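Local structure of SalCYP truncation (Salinispora tropica, 7ABB) at residues V241-N246 against E274-N279; V267-V272 against Q351-W356. The protein binds heme c within a mainly helical fold of the cytochrome P450 family, seen here in a truncated bacterial form. All blocks are in the same frame, centred on the assembly; numbering follows the deposited sequence.

How the contacts relate
From the N terminus, the chain reaches 241-246 first, on helix 238-253, then passes through helix 255-263 into helix 268-278. Segment 267-272 spans the beginning of that helix, and 274-279 runs through its last turn to Asn279 just beyond. Contact 1 closes a loop of 27 mostly helical residues by bringing 274-279 back to 241-246. Contact 2 closes a longer one of 78 residues, since its partner 351-356 lies on helix 345-362. The segments alternate along the chain, so the two closures cross. Together they join three helices, 238-253, 268-278 and 345-362, near heme c, with contact centres about 10 Å apart; Phe275 and Trp356 meet where the contacts join.

Contact 1: residues V241-N246 against E274-N279; sequences VNHMAN and EFLRVN. With HEC (heme c), chain B.
His243 holds CG at chi1 -91°, off the staggered position, while Leu276 has CG anti to its carbonyl carbon (chi1 -74°); the second torsions then turn the imidazole and CD2 so that a leucine methyl meets the ring face. Leu276 CD2 sits 3.6 Å from the centroid of the His243 ring, almost on the normal, a CH-pi contact. Water 2 lies over the opposite face, and obliquely to the ring HEC CBB comes to 3.2 Å from His243 CD2. In the ring plane, ND1 of His243 bonds to water 1 at 2.9 Å, and that water donates to His243 O and accepts from Asn279 ND2. The same ND2 donates to water 3, which is bonded to Asn246 O, so water links the segments. Asn246 CB presses on Asn279 CG at 3.4 Å, the amide planes 29° apart, while Asn246 OD1 is taken by Leu378 N. Within 274-279, Glu274 and Arg277 form the P450 ExxR pair, gripped side-on: Arg277 NE to Glu274 OE1 at 2.9 Å and NH2 to OE2. Arg327 also pairs with Glu274. Ile352 of helix 345-362 packs on both His243 and Leu276, while helix 130-147 lies against Val241, Met244 and Ala245.

Contact 2: residues V267-V272 against Q351-W356; sequences VRPAAV and QILTAW
The indole of Trp356 is met obliquely by Val272, whose CG2 stands 3.8 Å from Trp356 CZ3 and about as far from CE3, so the methyl approaches the six-membered ring at those two atoms. Over one indole face lies CG2 of Ile352, one turn earlier on the same helix, 3.5 Å above the plane and offset toward the rim; the ring of Phe275 also meets the indole, planes at about 80°. This is the packing of helix 268-278, which carries the ExxR motif in the P450 fold, against helix 345-362, the long helix that follows the heme-binding loop. The short axes pass 10.1 Å apart at 124°, and the contact is wholly apolar. Val272 is its hub: CG1, anti to the backbone N (chi1 169°), reaches Ile352 CG2 at 4.1 Å, while CG2 serves both Trp356 and Leu353. Ile352 in turn comes close to heme c. Phe261 of helix 255-263 touches Trp356 as well, and its carbonyl accepts a hydrogen bond from Arg268 NE. At the base of that arginine, Leu353, whose CG is anti to its own N, touches Arg268 CB with CD1 at 3.8 Å; the same CD1 lies 4.0 Å from Val272 CG2.

Contact 1: residues V241-N246 against E274-N279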
loop_
_atom_site.group_PDB
_atom_site.type_symbol
_atom_site.label_atom_id
_atom_site.label_comp_id
_atom_site.label_asym_id
_atom_site.label_seq_id
_atom_site.Cartn_x
_atom_site.Cartn_y
_atom_site.Cartn_z
ATOM N N VAL A 241 5.065 -0.084 4.650
ATOM C CA VAL A 241 5.635 -0.588 5.896
ATOM C C VAL A 241 5.177 -2.020 6.132
ATOM O O VAL A 241 5.980 -2.886 6.491
ATOM C CB VAL A 241 5.242 0.318 7.081
ATOM C CG1 VAL A 241 5.584 -0.364 8.433
ATOM C CG2 VAL A 241 5.927 1.651 6.986
ATOM N N ASN A 242 3.880 -2.297 5.951
ATOM C CA ASN A 242 3.398 -3.619 6.342
ATOM C C ASN A 242 3.802 -4.686 5.341
ATOM O O ASN A 242 3.990 -5.840 5.744
ATOM C CB ASN A 242 1.895 -3.592 6.580
ATOM C CG ASN A 242 1.527 -2.740 7.789
ATOM O OD1 ASN A 242 2.406 -2.351 8.579
ATOM N ND2 ASN A 242 0.251 -2.456 7.952
ATOM N N HIS A 243 3.981 -4.335 4.062
ATOM C CA HIS A 243 4.590 -5.273 3.121
ATOM C C HIS A 243 6.045 -5.555 3.487
ATOM O O HIS A 243 6.496 -6.711 3.428
ATOM C CB HIS A 243 4.473 -4.747 1.687
ATOM C CG HIS A 243 3.231 -5.204 0.991
ATOM N ND1 HIS A 243 3.004 -6.525 0.654
ATOM C CD2 HIS A 243 2.137 -4.520 0.585
ATOM C CE1 HIS A 243 1.838 -6.622 0.042
ATOM N NE2 HIS A 243 1.292 -5.417 -0.020
ATOM N N MET A 244 6.779 -4.525 3.915
ATOM C CA MET A 244 8.151 -4.737 4.357
ATOM C C MET A 244 8.186 -5.686 5.537
ATOM O O MET A 244 9.036 -6.583 5.606
ATOM C CB MET A 244 8.803 -3.413 4.752
ATOM C CG MET A 244 9.199 -2.542 3.597
ATOM S SD MET A 244 9.860 -0.941 4.127
ATOM C CE MET A 244 11.256 -1.511 5.079
ATOM N N ALA A 245 7.259 -5.491 6.471
ATOM C CA ALA A 245 7.256 -6.244 7.722
ATOM C C ALA A 245 6.832 -7.691 7.498
ATOM O O ALA A 245 7.456 -8.620 8.026
ATOM C CB ALA A 245 6.322 -5.563 8.723
ATOM N N ASN A 246 5.738 -7.914 6.770
ATOM C CA ASN A 246 5.294 -9.285 6.545
ATOM C C ASN A 246 6.307 -10.077 5.739
ATOM O O ASN A 246 6.479 -11.285 5.980
ATOM C CB ASN A 246 3.935 -9.272 5.850
ATOM C CG ASN A 246 2.796 -9.079 6.820
ATOM O OD1 ASN A 246 2.596 -9.893 7.725
ATOM N ND2 ASN A 246 2.033 -8.005 6.633
ATOM N N GLU A 274 6.528 -11.625 -5.340
ATOM C CA GLU A 274 5.812 -12.728 -4.724
ATOM C C GLU A 274 5.324 -12.351 -3.328
ATOM O O GLU A 274 4.211 -12.732 -2.940
ATOM C CB GLU A 274 6.696 -13.969 -4.699
ATOM C CG GLU A 274 6.110 -15.192 -3.981
ATOM C CD GLU A 274 4.927 -15.835 -4.689
ATOM O OE1 GLU A 274 4.251 -15.165 -5.526
ATOM O OE2 GLU A 274 4.647 -17.045 -4.445
ATOM N N PHE A 275 6.111 -11.584 -2.574
ATOM C CA PHE A 275 5.640 -11.118 -1.273
ATOM C C PHE A 275 4.508 -10.109 -1.422
ATOM O O PHE A 275 3.549 -10.138 -0.641
ATOM C CB PHE A 275 6.787 -10.531 -0.457
ATOM C CG PHE A 275 7.645 -11.563 0.218
ATOM C CD1 PHE A 275 7.088 -12.496 1.057
ATOM C CD2 PHE A 275 9.013 -11.551 0.043
ATOM C CE1 PHE A 275 7.900 -13.443 1.696
ATOM C CE2 PHE A 275 9.824 -12.469 0.692
ATOM C CZ PHE A 275 9.268 -13.390 1.509
ATOM N N LEU A 276 4.580 -9.233 -2.432
ATOM C CA LEU A 276 3.453 -8.334 -2.673
ATOM C C LEU A 276 2.164 -9.116 -2.910
ATOM O O LEU A 276 1.090 -8.773 -2.378
ATOM C CB LEU A 276 3.763 -7.406 -3.849
ATOM C CG LEU A 276 4.770 -6.289 -3.575
ATOM C CD1 LEU A 276 5.270 -5.679 -4.886
ATOM C CD2 LEU A 276 4.103 -5.249 -2.686
ATOM N N ARG A 277 2.239 -10.178 -3.721
ATOM C CA ARG A 277 1.081 -11.046 -3.925
ATOM C C ARG A 277 0.604 -11.635 -2.607
ATOM O O ARG A 277 -0.568 -11.514 -2.246
ATOM C CB ARG A 277 1.439 -12.163 -4.902
ATOM C CG ARG A 277 0.261 -13.076 -5.189
ATOM C CD ARG A 277 0.595 -14.352 -5.979
ATOM N NE ARG A 277 1.398 -15.319 -5.208
ATOM C CZ ARG A 277 0.889 -16.200 -4.355
ATOM N NH1 ARG A 277 -0.410 -16.238 -4.128
ATOM N NH2 ARG A 277 1.707 -17.037 -3.695
ATOM N N VAL A 278 1.514 -12.295 -1.879
ATOM C CA VAL A 278 1.131 -13.115 -0.736
ATOM C C VAL A 278 0.585 -12.265 0.408
ATOM O O VAL A 278 -0.311 -12.692 1.147
ATOM C CB VAL A 278 2.365 -13.932 -0.304
ATOM C CG1 VAL A 278 2.292 -14.363 1.166
ATOM C CG2 VAL A 278 2.516 -15.104 -1.252
ATOM N N ASN A 279 1.138 -11.059 0.593
ATOM C CA ASN A 279 0.803 -10.225 1.743
ATOM C C ASN A 279 -0.243 -9.145 1.411
ATOM O O ASN A 279 -0.455 -8.230 2.227
ATOM C CB ASN A 279 2.088 -9.636 2.310
ATOM C CG ASN A 279 2.937 -10.705 2.910
ATOM O OD1 ASN A 279 2.401 -11.569 3.603
ATOM N ND2 ASN A 279 4.250 -10.682 2.660
HETATM FE FE HEC B . -1.034 2.952 -3.407
HETATM C CHA HEC B . -4.029 3.581 -4.981
HETATM C CHB HEC B . -1.984 -0.319 -3.051
HETATM C CHC HEC B . 1.961 2.294 -1.873
HETATM C CHD HEC B . -0.260 6.268 -3.435
HETATM N NA HEC B . -2.667 1.875 -3.896
HETATM C C1A HEC B . -3.800 2.295 -4.593
HETATM C C2A HEC B . -4.712 1.196 -4.835
HETATM C C3A HEC B . -4.114 0.117 -4.298
HETATM C C4A HEC B . -2.858 0.519 -3.714
HETATM C CMA HEC B . -4.644 -1.327 -4.245
HETATM C CAA HEC B . -6.079 1.255 -5.607
HETATM C CBA HEC B . -7.273 1.598 -4.724
HETATM C CGA HEC B . -8.546 1.574 -5.553
HETATM O O1A HEC B . -9.576 1.961 -4.955
HETATM O O2A HEC B . -8.482 1.180 -6.747
HETATM N NB HEC B . -0.201 1.328 -2.567
HETATM C C1B HEC B . -0.733 0.052 -2.562
HETATM C C2B HEC B . 0.245 -0.819 -1.982
HETATM C C3B HEC B . 1.342 -0.099 -1.682
HETATM C C4B HEC B . 1.076 1.257 -2.018
HETATM C CMB HEC B . -0.026 -2.329 -1.830
HETATM C CAB HEC B . 2.663 -0.443 -1.045
HETATM C CBB HEC B . 3.014 -1.894 -0.979
HETATM N NC HEC B . 0.527 4.085 -2.751
HETATM C C1C HEC B . 1.702 3.594 -2.230
HETATM C C2C HEC B . 2.635 4.678 -2.077
HETATM C C3C HEC B . 2.040 5.810 -2.516
HETATM C C4C HEC B . 0.704 5.438 -2.922
HETATM C CMC HEC B . 4.055 4.504 -1.536
HETATM C CAC HEC B . 2.537 7.264 -2.562
HETATM C CBC HEC B . 4.037 7.551 -2.513
HETATM N ND HEC B . -1.979 4.587 -4.054
HETATM C C1D HEC B . -1.449 5.874 -3.960
HETATM C C2D HEC B . -2.381 6.778 -4.555
HETATM C C3D HEC B . -3.548 5.987 -5.033
HETATM C C4D HEC B . -3.204 4.622 -4.700
HETATM C CMD HEC B . -2.199 8.298 -4.652
HETATM C CAD HEC B . -4.820 6.496 -5.733
HETATM C CBD HEC B . -4.583 6.420 -7.222
HETATM C CGD HEC B . -5.843 6.812 -7.969
HETATM O O1D HEC B . -5.759 7.085 -9.186
HETATM O O2D HEC B . -6.910 6.843 -7.323
HETATM O O HOH W 1 5.250 -8.278 1.352
HETATM O O HOH W 2 0.949 -6.454 4.030
HETATM O O HOH W 3 4.919 -13.102 4.177
#

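Contact 2: residues V267-V272 against Q351-W356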
loop_
_atom_site.group_PDB
_atom_site.type_symbol
_atom_site.label_atom_id
_atom_site.label_comp_id
_atom_site.label_asym_id
_atom_site.label_seq_id
_atom_site.Cartn_x
_atom_site.Cartn_y
_atom_site.Cartn_z
ATOM N N VAL A 267 17.332 -13.203 -7.833
ATOM C CA VAL A 267 15.940 -13.549 -7.549
ATOM C C VAL A 267 15.200 -12.466 -6.783
ATOM O O VAL A 267 13.982 -12.568 -6.605
ATOM C CB VAL A 267 15.870 -14.863 -6.744
ATOM C CG1 VAL A 267 15.987 -14.600 -5.239
ATOM C CG2 VAL A 267 14.595 -15.626 -7.063
ATOM N N ARG A 268 15.892 -11.435 -6.302
ATOM C CA ARG A 268 15.255 -10.546 -5.337
ATOM C C ARG A 268 14.071 -9.784 -5.924
ATOM O O ARG A 268 13.063 -9.632 -5.214
ATOM C CB ARG A 268 16.303 -9.604 -4.730
ATOM C CG ARG A 268 17.333 -10.368 -3.888
ATOM C CD ARG A 268 18.463 -9.448 -3.425
ATOM N NE ARG A 268 19.321 -10.135 -2.473
ATOM C CZ ARG A 268 20.411 -9.616 -1.931
ATOM N NH1 ARG A 268 20.797 -8.390 -2.251
ATOM N NH2 ARG A 268 21.112 -10.327 -1.065
ATOM N N PRO A 269 14.118 -9.267 -7.154
ATOM C CA PRO A 269 12.921 -8.580 -7.682
ATOM C C PRO A 269 11.706 -9.492 -7.775
ATOM O O PRO A 269 10.596 -9.071 -7.421
ATOM C CB PRO A 269 13.395 -8.077 -9.054
ATOM C CG PRO A 269 14.892 -7.901 -8.874
ATOM C CD PRO A 269 15.282 -9.092 -8.045
ATOM N N ALA A 270 11.904 -10.741 -8.190
ATOM C CA ALA A 270 10.813 -11.709 -8.205
ATOM C C ALA A 270 10.320 -12.003 -6.794
ATOM O O ALA A 270 9.118 -12.211 -6.569
ATOM C CB ALA A 270 11.278 -12.994 -8.891
ATOM N N ALA A 271 11.237 -12.062 -5.830
ATOM C CA ALA A 271 10.821 -12.286 -4.455
ATOM C C ALA A 271 9.947 -11.143 -3.952
ATOM O O ALA A 271 8.911 -11.386 -3.306
ATOM C CB ALA A 271 12.050 -12.477 -3.556
ATOM N N VAL A 272 10.292 -9.900 -4.303
ATOM C CA VAL A 272 9.469 -8.773 -3.882
ATOM C C VAL A 272 8.056 -8.896 -4.459
ATOM O O VAL A 272 7.064 -8.685 -3.746
ATOM C CB VAL A 272 10.132 -7.433 -4.269
ATOM C CG1 VAL A 272 9.143 -6.296 -4.081
ATOM C CG2 VAL A 272 11.375 -7.227 -3.414
ATOM N N GLN A 351 11.361 1.062 -2.538
ATOM C CA GLN A 351 11.612 1.117 -1.097
ATOM C C GLN A 351 11.747 -0.275 -0.490
ATOM O O GLN A 351 12.604 -0.485 0.391
ATOM C CB GLN A 351 10.494 1.866 -0.393
ATOM C CG GLN A 351 10.455 3.340 -0.691
ATOM C CD GLN A 351 9.331 4.001 0.020
ATOM O OE1 GLN A 351 9.416 4.231 1.213
ATOM N NE2 GLN A 351 8.248 4.303 -0.707
ATOM N N ILE A 352 10.889 -1.211 -0.895
ATOM C CA ILE A 352 10.918 -2.558 -0.330
ATOM C C ILE A 352 12.203 -3.263 -0.725
ATOM O O ILE A 352 12.929 -3.798 0.124
ATOM C CB ILE A 352 9.673 -3.345 -0.780
ATOM C CG1 ILE A 352 8.432 -2.740 -0.174
ATOM C CG2 ILE A 352 9.769 -4.807 -0.349
ATOM C CD1 ILE A 352 7.132 -3.197 -0.877
ATOM N N LEU A 353 12.506 -3.288 -2.016
ATOM C CA LEU A 353 13.701 -3.973 -2.483
ATOM C C LEU A 353 14.952 -3.377 -1.854
ATOM O O LEU A 353 15.834 -4.099 -1.381
ATOM C CB LEU A 353 13.789 -3.922 -3.998
ATOM C CG LEU A 353 15.027 -4.570 -4.595
ATOM C CD1 LEU A 353 15.157 -6.027 -4.160
ATOM C CD2 LEU A 353 15.001 -4.462 -6.103
ATOM N N THR A 354 15.059 -2.053 -1.864
ATOM C CA THR A 354 16.257 -1.400 -1.339
ATOM C C THR A 354 16.424 -1.696 0.144
ATOM O O THR A 354 17.547 -1.979 0.608
ATOM C CB THR A 354 16.176 0.102 -1.593
ATOM O OG1 THR A 354 16.091 0.345 -3.002
ATOM C CG2 THR A 354 17.399 0.787 -1.085
ATOM N N ALA A 355 15.332 -1.617 0.913
ATOM C CA ALA A 355 15.441 -1.891 2.348
ATOM C C ALA A 355 15.902 -3.310 2.582
ATOM O O ALA A 355 16.780 -3.554 3.421
ATOM C CB ALA A 355 14.115 -1.668 3.050
ATOM N N TRP A 356 15.324 -4.268 1.867
ATOM C CA TRP A 356 15.735 -5.650 2.093
ATOM C C TRP A 356 17.166 -5.915 1.616
ATOM O O TRP A 356 17.880 -6.742 2.207
ATOM C CB TRP A 356 14.753 -6.618 1.420
ATOM C CG TRP A 356 13.374 -6.654 2.082
ATOM C CD1 TRP A 356 13.024 -6.148 3.300
ATOM C CD2 TRP A 356 12.186 -7.236 1.528
ATOM N NE1 TRP A 356 11.680 -6.388 3.538
ATOM C CE2 TRP A 356 11.146 -7.036 2.456
ATOM C CE3 TRP A 356 11.911 -7.877 0.334
ATOM C CZ2 TRP A 356 9.844 -7.492 2.223
ATOM C CZ3 TRP A 356 10.619 -8.320 0.097
ATOM C CH2 TRP A 356 9.610 -8.125 1.039
#